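Histone-lysine N-methyltransferase, H3 lysine-9 specific SUVH6 (PDB 6A5K) transfers methyl groups from S-adenosylmethionine to the H3K9 site of histones and, through its SRA domain, probably reads methylated non-CG DNA. Local coordinates at residues C457-D469 against S473-N485. The protein carries 1 engineered substitution. Numbering follows the deposited sequence.
Sequences CSPNLYAQNVLYD and SRIPHVMFFAQDN. With ZN (zinc ion), chain E.
His477 NE2 donates to Asp469 OD1 at 2.8 Å, nearly straight (168°); the carboxylate oxygen lies in the ring plane, while the nitrogen sits above the carboxylate plane. The other nitrogen, ND1, bonds to Glu381, so carboxylates grip both and would probably favour a protonated ring. Over one imidazole face lies Tyr468 in an offset stack, planes 27° apart, with CE2 3.4 Å from His477 NE2. A leucine in place of His477 would probably leave Asp469 and Glu381 without their shared partner and Tyr468 without its stack.

Six backbone hydrogen bonds pair 461-467 with 477-482 as an antiparallel hairpin, the central two strands of a four-stranded sheet between 378-381 of the SET domain and 328-330 of the Pre-SET motif. Past them, Gln483 NE2 reaches Pro459 O at 2.9 Å, and Cys457 binds zinc with Cys515, Cys517 and Cys522.

Apolar contacts line both faces. On one, Tyr462 CG lies between its backbone N and carbonyl carbon (chi1 58°), which brings the ring across Phe481 CB, 4.1 Å from the ring centroid; Val466 CG2 meets Met479 CG at 3.5 Å, and a water bridges Tyr462 OH to Ala482 O. On the other, Ala463 CB touches Phe480 CE1 and Val478 CG1.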
loop_
_atom_site.group_PDB
_atom_site.type_symbol
_atom_site.label_atom_id
_atom_site.label_comp_id
_atom_site.label_asym_id
_atom_site.label_seq_id
_atom_site.Cartn_x
_atom_site.Cartn_y
_atom_site.Cartn_z
ATOM N N CYS A 457 11.294 4.667 9.160
ATOM C CA CYS A 457 11.140 6.118 9.174
ATOM C C CYS A 457 10.400 6.589 7.927
ATOM O O CYS A 457 9.975 7.738 7.844
ATOM C CB CYS A 457 12.501 6.800 9.277
ATOM S SG CYS A 457 13.402 6.363 10.776
ATOM N N SER A 458 10.253 5.694 6.956
ATOM C CA SER A 458 9.399 5.952 5.802
ATOM C C SER A 458 8.460 4.766 5.591
ATOM O O SER A 458 8.569 4.048 4.600
ATOM C CB SER A 458 10.233 6.212 4.547
ATOM O OG SER A 458 9.401 6.670 3.495
ATOM N N PRO A 459 7.519 4.569 6.528
ATOM C CA PRO A 459 6.692 3.361 6.594
ATOM C C PRO A 459 5.618 3.268 5.507
ATOM O O PRO A 459 5.198 4.294 4.980
ATOM C CB PRO A 459 6.038 3.482 7.968
ATOM C CG PRO A 459 5.872 4.964 8.153
ATOM C CD PRO A 459 7.122 5.566 7.542
ATOM N N ASN A 460 5.171 2.053 5.195
ATOM C CA ASN A 460 4.058 1.878 4.256
ATOM C C ASN A 460 2.763 1.492 4.978
ATOM O O ASN A 460 1.711 1.347 4.346
ATOM C CB ASN A 460 4.401 0.846 3.164
ATOM C CG ASN A 460 4.980 -0.450 3.723
ATOM O OD1 ASN A 460 4.824 -0.752 4.899
ATOM N ND2 ASN A 460 5.631 -1.238 2.858
ATOM N N LEU A 461 2.843 1.340 6.300
ATOM C CA LEU A 461 1.657 1.077 7.121
ATOM C C LEU A 461 1.486 2.139 8.194
ATOM O O LEU A 461 2.440 2.806 8.573
ATOM C CB LEU A 461 1.731 -0.292 7.813
ATOM C CG LEU A 461 1.939 -1.601 7.045
ATOM C CD1 LEU A 461 1.740 -2.798 7.988
ATOM C CD2 LEU A 461 1.029 -1.707 5.832
ATOM N N TYR A 462 0.264 2.286 8.695
ATOM C CA TYR A 462 0.068 3.038 9.925
ATOM C C TYR A 462 -0.912 2.318 10.833
ATOM O O TYR A 462 -1.729 1.502 10.373
ATOM C CB TYR A 462 -0.431 4.466 9.654
ATOM C CG TYR A 462 -1.730 4.559 8.888
ATOM C CD1 TYR A 462 -1.731 4.641 7.505
ATOM C CD2 TYR A 462 -2.964 4.584 9.552
ATOM C CE1 TYR A 462 -2.911 4.738 6.788
ATOM C CE2 TYR A 462 -4.154 4.679 8.836
ATOM C CZ TYR A 462 -4.118 4.755 7.453
ATOM O OH TYR A 462 -5.283 4.866 6.712
ATOM N N ALA A 463 -0.827 2.645 12.120
ATOM C CA ALA A 463 -1.725 2.100 13.134
ATOM C C ALA A 463 -2.989 2.946 13.233
ATOM O O ALA A 463 -2.942 4.176 13.172
ATOM C CB ALA A 463 -1.025 2.022 14.493
ATOM N N GLN A 464 -4.117 2.266 13.381
ATOM C CA GLN A 464 -5.425 2.892 13.410
ATOM C C GLN A 464 -6.237 2.277 14.540
ATOM O O GLN A 464 -6.447 1.059 14.574
ATOM C CB GLN A 464 -6.145 2.701 12.076
ATOM C CG GLN A 464 -7.574 3.223 12.042
ATOM C CD GLN A 464 -7.634 4.719 12.304
ATOM O OE1 GLN A 464 -7.051 5.515 11.561
ATOM N NE2 GLN A 464 -8.329 5.111 13.374
ATOM N N ASN A 465 -6.688 3.117 15.465
ATOM C CA ASN A 465 -7.531 2.653 16.563
ATOM C C ASN A 465 -8.937 2.347 16.064
ATOM O O ASN A 465 -9.542 3.169 15.375
ATOM C CB ASN A 465 -7.586 3.696 17.681
ATOM C CG ASN A 465 -6.280 3.801 18.449
ATOM O OD1 ASN A 465 -5.431 2.916 18.377
ATOM N ND2 ASN A 465 -6.119 4.883 19.199
ATOM N N VAL A 466 -9.444 1.163 16.408
ATOM C CA VAL A 466 -10.790 0.750 16.006
ATOM C C VAL A 466 -11.564 0.188 17.198
ATOM O O VAL A 466 -11.027 -0.577 17.996
ATOM C CB VAL A 466 -10.760 -0.310 14.867
ATOM C CG1 VAL A 466 -12.183 -0.760 14.492
ATOM C CG2 VAL A 466 -10.057 0.245 13.630
ATOM N N LEU A 467 -12.825 0.590 17.319
ATOM C CA LEU A 467 -13.726 0.014 18.311
ATOM C C LEU A 467 -14.897 -0.669 17.614
ATOM O O LEU A 467 -15.429 -0.129 16.640
ATOM C CB LEU A 467 -14.235 1.098 19.266
ATOM C CG LEU A 467 -13.172 1.716 20.181
ATOM C CD1 LEU A 467 -13.685 2.998 20.828
ATOM C CD2 LEU A 467 -12.744 0.705 21.246
ATOM N N TYR A 468 -15.292 -1.852 18.092
ATOM C CA TYR A 468 -16.510 -2.487 17.578
ATOM C C TYR A 468 -17.198 -3.433 18.569
ATOM O O TYR A 468 -18.426 -3.426 18.666
ATOM C CB TYR A 468 -16.218 -3.235 16.267
ATOM C CG TYR A 468 -15.338 -4.461 16.388
ATOM C CD1 TYR A 468 -15.894 -5.733 16.460
ATOM C CD2 TYR A 468 -13.953 -4.352 16.397
ATOM C CE1 TYR A 468 -15.097 -6.860 16.560
ATOM C CE2 TYR A 468 -13.149 -5.478 16.492
ATOM C CZ TYR A 468 -13.728 -6.727 16.577
ATOM O OH TYR A 468 -12.939 -7.851 16.675
ATOM N N ASP A 469 -16.437 -4.242 19.301
ATOM C CA ASP A 469 -17.060 -5.182 20.238
ATOM C C ASP A 469 -17.190 -4.598 21.642
ATOM O O ASP A 469 -17.676 -5.267 22.554
ATOM C CB ASP A 469 -16.282 -6.498 20.295
ATOM C CG ASP A 469 -14.833 -6.309 20.691
ATOM O OD1 ASP A 469 -14.306 -5.185 20.536
ATOM O OD2 ASP A 469 -14.218 -7.291 21.158
ATOM N N SER A 473 -12.558 3.227 25.083
ATOM C CA SER A 473 -11.570 3.967 24.301
ATOM C C SER A 473 -10.164 3.911 24.894
ATOM O O SER A 473 -9.198 4.301 24.249
ATOM C CB SER A 473 -12.015 5.423 24.155
ATOM O OG SER A 473 -12.373 5.968 25.407
ATOM N N ARG A 474 -10.046 3.438 26.128
ATOM C CA ARG A 474 -8.729 3.250 26.720
ATOM C C ARG A 474 -7.987 2.122 26.025
ATOM O O ARG A 474 -6.754 2.093 25.999
ATOM C CB ARG A 474 -8.835 2.926 28.207
ATOM C CG ARG A 474 -9.605 3.922 29.031
ATOM C CD ARG A 474 -9.730 3.386 30.458
ATOM N NE ARG A 474 -10.482 2.133 30.476
ATOM C CZ ARG A 474 -10.572 1.324 31.528
ATOM N NH1 ARG A 474 -9.953 1.629 32.667
ATOM N NH2 ARG A 474 -11.285 0.208 31.443
ATOM N N ILE A 475 -8.749 1.173 25.493
ATOM C CA ILE A 475 -8.166 -0.035 24.922
ATOM C C ILE A 475 -8.758 -0.368 23.552
ATOM O O ILE A 475 -9.359 -1.427 23.360
ATOM C CB ILE A 475 -8.343 -1.230 25.878
ATOM C CG1 ILE A 475 -9.791 -1.321 26.370
ATOM C CG2 ILE A 475 -7.402 -1.086 27.067
ATOM C CD1 ILE A 475 -10.140 -2.643 27.004
ATOM N N PRO A 476 -8.577 0.537 22.582
ATOM C CA PRO A 476 -9.058 0.230 21.237
ATOM C C PRO A 476 -8.241 -0.888 20.603
ATOM O O PRO A 476 -7.114 -1.162 21.038
ATOM C CB PRO A 476 -8.858 1.548 20.491
ATOM C CG PRO A 476 -7.678 2.169 21.171
ATOM C CD PRO A 476 -7.854 1.821 22.628
ATOM N N HIS A 477 -8.819 -1.543 19.602
ATOM C CA HIS A 477 -8.068 -2.462 18.761
ATOM C C HIS A 477 -7.045 -1.670 17.959
ATOM O O HIS A 477 -7.358 -0.599 17.437
ATOM C CB HIS A 477 -8.997 -3.230 17.819
ATOM C CG HIS A 477 -9.958 -4.131 18.523
ATOM N ND1 HIS A 477 -9.644 -5.426 18.875
ATOM C CD2 HIS A 477 -11.230 -3.925 18.946
ATOM C CE1 HIS A 477 -10.677 -5.977 19.490
ATOM N NE2 HIS A 477 -11.651 -5.085 19.546
ATOM N N VAL A 478 -5.825 -2.191 17.863
ATOM C CA VAL A 478 -4.805 -1.545 17.038
ATOM C C VAL A 478 -4.757 -2.252 15.685
ATOM O O VAL A 478 -4.313 -3.396 15.587
ATOM C CB VAL A 478 -3.432 -1.557 17.736
ATOM C CG1 VAL A 478 -2.326 -1.066 16.801
ATOM C CG2 VAL A 478 -3.497 -0.696 19.007
HETATM N N MSE A 479 -5.249 -1.575 14.650
HETATM C CA MSE A 479 -5.387 -2.175 13.326
HETATM C C MSE A 479 -4.449 -1.498 12.339
HETATM O O MSE A 479 -4.474 -0.276 12.214
HETATM C CB MSE A 479 -6.831 -2.045 12.831
HETATM C CG MSE A 479 -7.880 -2.524 13.846
HETATM SE SE MSE A 479 -7.625 -4.404 14.233
HETATM C CE MSE A 479 -9.470 -4.919 14.636
ATOM N N PHE A 480 -3.644 -2.272 11.618
ATOM C CA PHE A 480 -2.748 -1.669 10.631
ATOM C C PHE A 480 -3.380 -1.543 9.247
ATOM O O PHE A 480 -4.059 -2.460 8.776
ATOM C CB PHE A 480 -1.454 -2.472 10.538
ATOM C CG PHE A 480 -0.694 -2.510 11.819
ATOM C CD1 PHE A 480 0.031 -1.406 12.232
ATOM C CD2 PHE A 480 -0.710 -3.639 12.622
ATOM C CE1 PHE A 480 0.736 -1.427 13.418
ATOM C CE2 PHE A 480 -0.015 -3.662 13.812
ATOM C CZ PHE A 480 0.710 -2.558 14.207
ATOM N N PHE A 481 -3.138 -0.398 8.607
ATOM C CA PHE A 481 -3.621 -0.115 7.256
ATOM C C PHE A 481 -2.467 0.304 6.337
ATOM O O PHE A 481 -1.528 0.967 6.775
ATOM C CB PHE A 481 -4.664 1.011 7.270
ATOM C CG PHE A 481 -6.007 0.602 7.807
ATOM C CD1 PHE A 481 -6.259 0.627 9.175
ATOM C CD2 PHE A 481 -7.021 0.217 6.944
ATOM C CE1 PHE A 481 -7.497 0.255 9.673
ATOM C CE2 PHE A 481 -8.267 -0.154 7.440
ATOM C CZ PHE A 481 -8.503 -0.130 8.794
ATOM N N ALA A 482 -2.556 -0.058 5.060
ATOM C CA ALA A 482 -1.582 0.403 4.063
ATOM C C ALA A 482 -1.781 1.879 3.705
ATOM O O ALA A 482 -2.910 2.324 3.490
ATOM C CB ALA A 482 -1.671 -0.458 2.801
ATOM N N GLN A 483 -0.689 2.641 3.627
ATOM C CA GLN A 483 -0.775 4.020 3.141
ATOM C C GLN A 483 -0.054 4.218 1.798
ATOM O O GLN A 483 0.181 5.347 1.369
ATOM C CB GLN A 483 -0.241 5.009 4.193
ATOM C CG GLN A 483 1.220 4.843 4.613
ATOM C CD GLN A 483 1.682 5.990 5.508
ATOM O OE1 GLN A 483 0.866 6.767 6.008
ATOM N NE2 GLN A 483 2.990 6.109 5.698
ATOM N N ASP A 484 0.276 3.107 1.141
ATOM C CA ASP A 484 0.716 3.090 -0.253
ATOM C C ASP A 484 0.003 1.956 -0.974
ATOM O O ASP A 484 -0.554 1.070 -0.334
ATOM C CB ASP A 484 2.224 2.853 -0.391
ATOM C CG ASP A 484 3.059 3.832 0.400
ATOM O OD1 ASP A 484 3.965 3.366 1.126
ATOM O OD2 ASP A 484 2.842 5.054 0.269
ATOM N N ASN A 485 0.042 1.981 -2.300
ATOM C CA ASN A 485 -0.126 0.754 -3.066
ATOM C C ASN A 485 1.184 -0.019 -2.965
ATOM O O ASN A 485 2.179 0.368 -3.566
ATOM C CB ASN A 485 -0.480 1.050 -4.522
ATOM C CG ASN A 485 -1.872 1.631 -4.674
ATOM O OD1 ASN A 485 -2.859 1.036 -4.237
ATOM N ND2 ASN A 485 -1.958 2.804 -5.296
HETATM ZN ZN ZN E . 15.165 4.843 10.121
HETATM O O HOH W 1 -4.704 4.660 3.872
#